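Multiple antibiotic resistance protein MarR (Escherichia coli, PDB 1JGS) represses the marRAB operon, which is involved in activating antibiotic resistance and oxidative stress genes, by binding the marO operator/promoter site. Local coordinates at residues E79-P84 / L91-T96; A34-V39 / L69-C74. One frame throughout, in Å; residues are numbered along the deposited sequence.

Contact 1. Residues E79-P84 / L91-T96; sequences ERLPNP and LVKLTT. With SAL (2-hydroxybenzoic acid), chain B.
Arg-80 and Val-92 show how a β-hairpin can offer a side chain to a ligand while its backbone bonds hold the two strands together. In this antiparallel non-hydrogen-bonded pair the side chains run alongside each other from the same face, Arg-80 CG 3.7 Å from Val-92 CG1. Beyond this touch the arginine bends at chi3 (-54°), and NH1 makes a weak bond to O1' of the salicylate in chain B, 2.9 Å long but only 128° at the hydrogen. O1' lies at the guanidinium edge, near its plane; O2' is equally close to NH1, and Thr-66 also bonds this ligand. NH2 has a weak, long ion pair with Asp-70. On the opposite face Leu-81 CD2 lies 3.6 Å from Lys-93 CD and touches Leu-91 CB. Leu-91 CD2 meets Asn-83 ND2 at 3.4 Å. Two pairs of reciprocal backbone bonds, Glu-79 with Lys-93 and Leu-81 with Leu-91, set this register. Glu-79 CB packs against Thr-95 CG2 (3.6 Å); Thr-95 is the N-cap of helix 96-118, its OG1 bonded to Gly-98 N and Gly-76 O. The hairpin is the wing of a winged helix-turn-helix domain: Val-92 leans on Ile-43 of helix 34-46, and Leu-94 packs there and on Val-78.

Contact 2. Residues A34-V39 / L69-C74; sequences AAQFKV and LDRLVC. With SAL (2-hydroxybenzoic acid), chain C.
Val-39 and Leu-72 make the closest apolar touch between residues 34-39 and 69-74, two helical segments whose axes run 86° apart with a closest approach of 11.0 Å. At that separation the side chains must bridge the gap. Val-39 CG1, anti to the backbone N (chi1 167°), meets Leu-72 CD1 at 3.5 Å, the two side chains crossing obliquely, and the same methyl lies more loosely at 4.4 Å from Leu-69 CD2. The other branch of Leu-72 serves the preceding turn: CD2 lies 4.0 Å from Gln-36 CG, where the two chains run past one another, heading opposite ways. Met-68 adds to this apolar layer, touching Ala-35, Gln-36 and Val-39.

The polar chemistry is gathered at the tip of Gln-36. Its chain is extended beyond CG, and NE2 donates a short, nearly straight bond of 2.6 Å and 169° to O1' of the salicylate in chain C. On the other side of the amide OE1 accepts from Lys-75 NZ, so both ends of the group are engaged and its flip is defined. Ala-35 CB lies over the C4-C5 rim of the ligand ring, 3.2 Å from C5.

A further charged side chain, Arg-71, borders the site. It passes its CG 4.0 Å from Gln-36 NE2, and its guanidinium stands obliquely to the carboxylate, with NH1 4.4 Å from O1'; at that range any help to the negative charge would be electrostatic.

The pair joins the first helix of the winged helix-turn-helix to the one that, as in other members of this fold, probably reads DNA, with helix 51-58 packed beside both through Leu-58, Leu-54 and Pro-51; the chain C salicylate is held beside helices 34-46 and 62-74.

Contact 2 is buried packing between two helices, nearer the centre of the chain, whereas contact 1 lies at the surface and is held chiefly by backbone bonds along a hairpin. They follow each other in sequence, helix 62-74 leading into strand 78-82, and they touch where Arg-80 NH2 packs on Val-73. Each borders a different salicylate: contact 1 offers a charged guanidinium, contact 2 a neutral amide donor. Leu-69, part of contact 2, also lines the pocket that Arg-80 enters. The two ligands lie on either side of helix 62-74. Helix 34-46 belongs to contact 2 and also backs strand 90-94 of contact 1.

Contact 1. Residues E79-P84 / L91-T96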
loop_
_atom_site.group_PDB
_atom_site.type_symbol
_atom_site.label_atom_id
_atom_site.label_comp_id
_atom_site.label_asym_id
_atom_site.label_seq_id
_atom_site.Cartn_x
_atom_site.Cartn_y
_atom_site.Cartn_z
ATOM N N GLU A 79 9.442 15.202 -16.481
ATOM C CA GLU A 79 10.147 16.465 -16.640
ATOM C C GLU A 79 9.611 17.445 -15.610
ATOM O O GLU A 79 8.460 17.331 -15.163
ATOM C CB GLU A 79 9.991 17.027 -18.063
ATOM C CG GLU A 79 8.658 17.659 -18.405
ATOM C CD GLU A 79 8.577 18.024 -19.887
ATOM O OE1 GLU A 79 8.684 17.109 -20.715
ATOM O OE2 GLU A 79 8.417 19.215 -20.241
ATOM N N ARG A 80 10.464 18.390 -15.237
ATOM C CA ARG A 80 10.161 19.403 -14.240
ATOM C C ARG A 80 9.919 20.785 -14.844
ATOM O O ARG A 80 10.667 21.237 -15.717
ATOM C CB ARG A 80 11.333 19.497 -13.269
ATOM C CG ARG A 80 10.969 19.411 -11.817
ATOM C CD ARG A 80 12.236 19.350 -11.021
ATOM N NE ARG A 80 13.056 18.257 -11.515
ATOM C CZ ARG A 80 13.340 17.151 -10.834
ATOM N NH1 ARG A 80 12.873 16.988 -9.608
ATOM N NH2 ARG A 80 14.085 16.203 -11.394
ATOM N N LEU A 81 8.879 21.463 -14.374
ATOM C CA LEU A 81 8.593 22.803 -14.862
ATOM C C LEU A 81 8.351 23.704 -13.657
ATOM O O LEU A 81 8.072 23.225 -12.559
ATOM C CB LEU A 81 7.368 22.817 -15.773
ATOM C CG LEU A 81 6.044 22.414 -15.130
ATOM C CD1 LEU A 81 4.907 23.187 -15.781
ATOM C CD2 LEU A 81 5.840 20.905 -15.276
ATOM N N PRO A 82 8.472 25.027 -13.848
ATOM C CA PRO A 82 8.259 25.966 -12.744
ATOM C C PRO A 82 6.808 25.931 -12.293
ATOM O O PRO A 82 5.902 25.779 -13.115
ATOM C CB PRO A 82 8.646 27.313 -13.353
ATOM C CG PRO A 82 9.648 26.933 -14.428
ATOM C CD PRO A 82 8.982 25.726 -15.042
ATOM N N ASN A 83 6.590 26.045 -10.987
ATOM C CA ASN A 83 5.238 26.037 -10.442
ATOM C C ASN A 83 4.704 27.464 -10.526
ATOM O O ASN A 83 5.273 28.380 -9.940
ATOM C CB ASN A 83 5.242 25.569 -8.981
ATOM C CG ASN A 83 3.838 25.421 -8.410
ATOM O OD1 ASN A 83 2.987 26.280 -8.612
ATOM N ND2 ASN A 83 3.594 24.335 -7.688
ATOM N N PRO A 84 3.613 27.671 -11.279
ATOM C CA PRO A 84 3.010 28.998 -11.435
ATOM C C PRO A 84 2.506 29.587 -10.120
ATOM O O PRO A 84 2.857 30.710 -9.762
ATOM C CB PRO A 84 1.881 28.744 -12.428
ATOM C CG PRO A 84 2.428 27.630 -13.265
ATOM C CD PRO A 84 2.990 26.713 -12.206
ATOM N N LEU A 91 6.974 21.746 -10.598
ATOM C CA LEU A 91 5.940 20.747 -10.758
ATOM C C LEU A 91 6.626 19.687 -11.589
ATOM O O LEU A 91 7.644 19.950 -12.234
ATOM C CB LEU A 91 4.733 21.300 -11.546
ATOM C CG LEU A 91 3.840 22.424 -10.986
ATOM C CD1 LEU A 91 3.073 23.051 -12.130
ATOM C CD2 LEU A 91 2.863 21.897 -9.930
ATOM N N VAL A 92 6.083 18.485 -11.564
ATOM C CA VAL A 92 6.642 17.436 -12.373
ATOM C C VAL A 92 5.471 16.901 -13.152
ATOM O O VAL A 92 4.362 16.788 -12.622
ATOM C CB VAL A 92 7.274 16.306 -11.526
ATOM C CG1 VAL A 92 8.494 16.852 -10.741
ATOM C CG2 VAL A 92 6.237 15.720 -10.585
ATOM N N LYS A 93 5.705 16.617 -14.424
ATOM C CA LYS A 93 4.669 16.066 -15.278
ATOM C C LYS A 93 5.366 15.040 -16.142
ATOM O O LYS A 93 6.602 15.012 -16.220
ATOM C CB LYS A 93 4.061 17.166 -16.147
ATOM C CG LYS A 93 4.993 17.709 -17.217
ATOM C CD LYS A 93 4.395 18.935 -17.873
ATOM C CE LYS A 93 4.447 18.829 -19.377
ATOM N NZ LYS A 93 3.672 17.652 -19.874
ATOM N N LEU A 94 4.584 14.197 -16.795
ATOM C CA LEU A 94 5.148 13.184 -17.658
ATOM C C LEU A 94 5.530 13.780 -18.996
ATOM O O LEU A 94 4.892 14.713 -19.473
ATOM C CB LEU A 94 4.136 12.073 -17.901
ATOM C CG LEU A 94 3.572 11.332 -16.681
ATOM C CD1 LEU A 94 2.864 10.070 -17.190
ATOM C CD2 LEU A 94 4.705 10.957 -15.689
ATOM N N THR A 95 6.588 13.252 -19.595
ATOM C CA THR A 95 6.987 13.703 -20.916
ATOM C C THR A 95 6.113 12.835 -21.837
ATOM O O THR A 95 5.477 11.882 -21.361
ATOM C CB THR A 95 8.465 13.399 -21.165
ATOM O OG1 THR A 95 8.691 11.993 -20.975
ATOM C CG2 THR A 95 9.346 14.182 -20.206
ATOM N N THR A 96 6.069 13.142 -23.133
ATOM C CA THR A 96 5.248 12.348 -24.063
ATOM C C THR A 96 5.599 10.869 -23.965
ATOM O O THR A 96 4.722 10.020 -23.839
ATOM C CB THR A 96 5.445 12.776 -25.540
ATOM O OG1 THR A 96 5.196 14.178 -25.676
ATOM C CG2 THR A 96 4.473 12.008 -26.445
HETATM C "C1'" SAL B . 12.477 17.748 -6.476
HETATM O "O1'" SAL B . 12.627 18.729 -7.358
HETATM O "O2'" SAL B . 12.815 16.588 -6.751
HETATM C C1 SAL B . 11.891 18.120 -5.171
HETATM C C2 SAL B . 11.687 17.106 -4.146
HETATM C C3 SAL B . 11.125 17.433 -2.890
HETATM C C4 SAL B . 10.747 18.741 -2.596
HETATM C C5 SAL B . 10.958 19.862 -3.688
HETATM C C6 SAL B . 11.514 19.486 -4.906
HETATM O O2 SAL B . 12.021 15.802 -4.334
#

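Contact 2. Residues A34-V39 / L69-C74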
loop_
_atom_site.group_PDB
_atom_site.type_symbol
_atom_site.label_atom_id
_atom_site.label_comp_id
_atom_site.label_asym_id
_atom_site.label_seq_id
_atom_site.Cartn_x
_atom_site.Cartn_y
_atom_site.Cartn_z
ATOM N N ALA A 34 7.615 -1.527 -10.172
ATOM C CA ALA A 34 6.261 -1.269 -9.700
ATOM C C ALA A 34 6.177 0.139 -9.132
ATOM O O ALA A 34 5.254 0.890 -9.444
ATOM C CB ALA A 34 5.879 -2.295 -8.625
ATOM N N ALA A 35 7.150 0.501 -8.300
ATOM C CA ALA A 35 7.168 1.829 -7.706
ATOM C C ALA A 35 7.241 2.923 -8.769
ATOM O O ALA A 35 6.541 3.931 -8.660
ATOM C CB ALA A 35 8.327 1.960 -6.720
ATOM N N GLN A 36 8.088 2.734 -9.787
ATOM C CA GLN A 36 8.196 3.724 -10.868
ATOM C C GLN A 36 6.847 3.835 -11.572
ATOM O O GLN A 36 6.393 4.937 -11.894
ATOM C CB GLN A 36 9.275 3.323 -11.887
ATOM C CG GLN A 36 10.720 3.520 -11.420
ATOM C CD GLN A 36 11.747 2.908 -12.374
ATOM O OE1 GLN A 36 11.455 2.625 -13.536
ATOM N NE2 GLN A 36 12.956 2.718 -11.885
ATOM N N PHE A 37 6.201 2.694 -11.800
ATOM C CA PHE A 37 4.896 2.686 -12.470
ATOM C C PHE A 37 3.857 3.471 -11.658
ATOM O O PHE A 37 3.116 4.292 -12.207
ATOM C CB PHE A 37 4.419 1.249 -12.682
ATOM C CG PHE A 37 3.098 1.148 -13.379
ATOM C CD1 PHE A 37 2.850 1.877 -14.542
ATOM C CD2 PHE A 37 2.102 0.314 -12.886
ATOM C CE1 PHE A 37 1.631 1.781 -15.208
ATOM C CE2 PHE A 37 0.875 0.209 -13.545
ATOM C CZ PHE A 37 0.640 0.948 -14.712
ATOM N N LYS A 38 3.822 3.234 -10.350
ATOM C CA LYS A 38 2.894 3.933 -9.462
ATOM C C LYS A 38 3.152 5.447 -9.520
ATOM O O LYS A 38 2.217 6.243 -9.648
ATOM C CB LYS A 38 3.067 3.434 -8.024
ATOM C CG LYS A 38 2.765 1.955 -7.825
ATOM C CD LYS A 38 3.109 1.507 -6.406
ATOM C CE LYS A 38 2.746 0.044 -6.160
ATOM N NZ LYS A 38 1.274 -0.191 -6.203
ATOM N N VAL A 39 4.416 5.850 -9.420
ATOM C CA VAL A 39 4.729 7.273 -9.491
ATOM C C VAL A 39 4.252 7.876 -10.811
ATOM O O VAL A 39 3.804 9.021 -10.833
ATOM C CB VAL A 39 6.242 7.532 -9.335
ATOM C CG1 VAL A 39 6.583 8.962 -9.733
ATOM C CG2 VAL A 39 6.655 7.282 -7.883
ATOM N N LEU A 69 12.432 10.498 -8.695
ATOM C CA LEU A 69 12.113 11.470 -9.728
ATOM C C LEU A 69 13.314 11.671 -10.660
ATOM O O LEU A 69 13.149 11.777 -11.884
ATOM C CB LEU A 69 11.657 12.784 -9.086
ATOM C CG LEU A 69 10.261 12.751 -8.424
ATOM C CD1 LEU A 69 9.973 14.085 -7.743
ATOM C CD2 LEU A 69 9.179 12.509 -9.482
ATOM N N ASP A 70 14.521 11.682 -10.090
ATOM C CA ASP A 70 15.726 11.853 -10.902
ATOM C C ASP A 70 15.898 10.646 -11.812
ATOM O O ASP A 70 16.248 10.797 -12.974
ATOM C CB ASP A 70 16.976 12.022 -10.032
ATOM C CG ASP A 70 17.200 13.473 -9.579
ATOM O OD1 ASP A 70 16.469 14.392 -10.025
ATOM O OD2 ASP A 70 18.132 13.691 -8.776
ATOM N N ARG A 71 15.665 9.443 -11.300
ATOM C CA ARG A 71 15.801 8.269 -12.154
ATOM C C ARG A 71 14.785 8.364 -13.295
ATOM O O ARG A 71 15.097 8.058 -14.443
ATOM C CB ARG A 71 15.570 6.979 -11.359
ATOM C CG ARG A 71 15.570 5.696 -12.192
ATOM C CD ARG A 71 16.828 5.577 -13.063
ATOM N NE ARG A 71 18.074 5.570 -12.289
ATOM C CZ ARG A 71 18.485 4.554 -11.536
ATOM N NH1 ARG A 71 17.748 3.450 -11.447
ATOM N NH2 ARG A 71 19.637 4.630 -10.880
ATOM N N LEU A 72 13.567 8.792 -12.986
ATOM C CA LEU A 72 12.537 8.890 -14.026
ATOM C C LEU A 72 12.901 9.922 -15.094
ATOM O O LEU A 72 12.588 9.740 -16.272
ATOM C CB LEU A 72 11.176 9.203 -13.392
ATOM C CG LEU A 72 10.604 8.005 -12.610
ATOM C CD1 LEU A 72 9.358 8.365 -11.831
ATOM C CD2 LEU A 72 10.324 6.902 -13.602
ATOM N N VAL A 73 13.561 11.006 -14.692
ATOM C CA VAL A 73 13.978 12.016 -15.666
ATOM C C VAL A 73 15.057 11.392 -16.545
ATOM O O VAL A 73 15.031 11.567 -17.758
ATOM C CB VAL A 73 14.532 13.277 -14.972
ATOM C CG1 VAL A 73 15.117 14.238 -15.991
ATOM C CG2 VAL A 73 13.404 13.950 -14.184
ATOM N N CYS A 74 15.986 10.638 -15.940
ATOM C CA CYS A 74 17.050 9.967 -16.703
ATOM C C CYS A 74 16.453 9.022 -17.740
ATOM O O CYS A 74 17.035 8.801 -18.805
ATOM C CB CYS A 74 17.964 9.142 -15.794
ATOM S SG CYS A 74 19.239 10.055 -14.933
HETATM C "C1'" SAL C . 13.808 3.805 -8.239
HETATM O "O1'" SAL C . 13.786 3.279 -9.457
HETATM O "O2'" SAL C . 14.491 4.837 -7.982
HETATM C C1 SAL C . 12.987 3.100 -7.231
HETATM C C2 SAL C . 12.927 3.588 -5.850
HETATM C C3 SAL C . 12.139 2.916 -4.866
HETATM C C4 SAL C . 11.403 1.765 -5.199
HETATM C C5 SAL C . 11.466 1.229 -6.696
HETATM C C6 SAL C . 12.248 1.930 -7.609
HETATM O O2 SAL C . 13.614 4.703 -5.424
#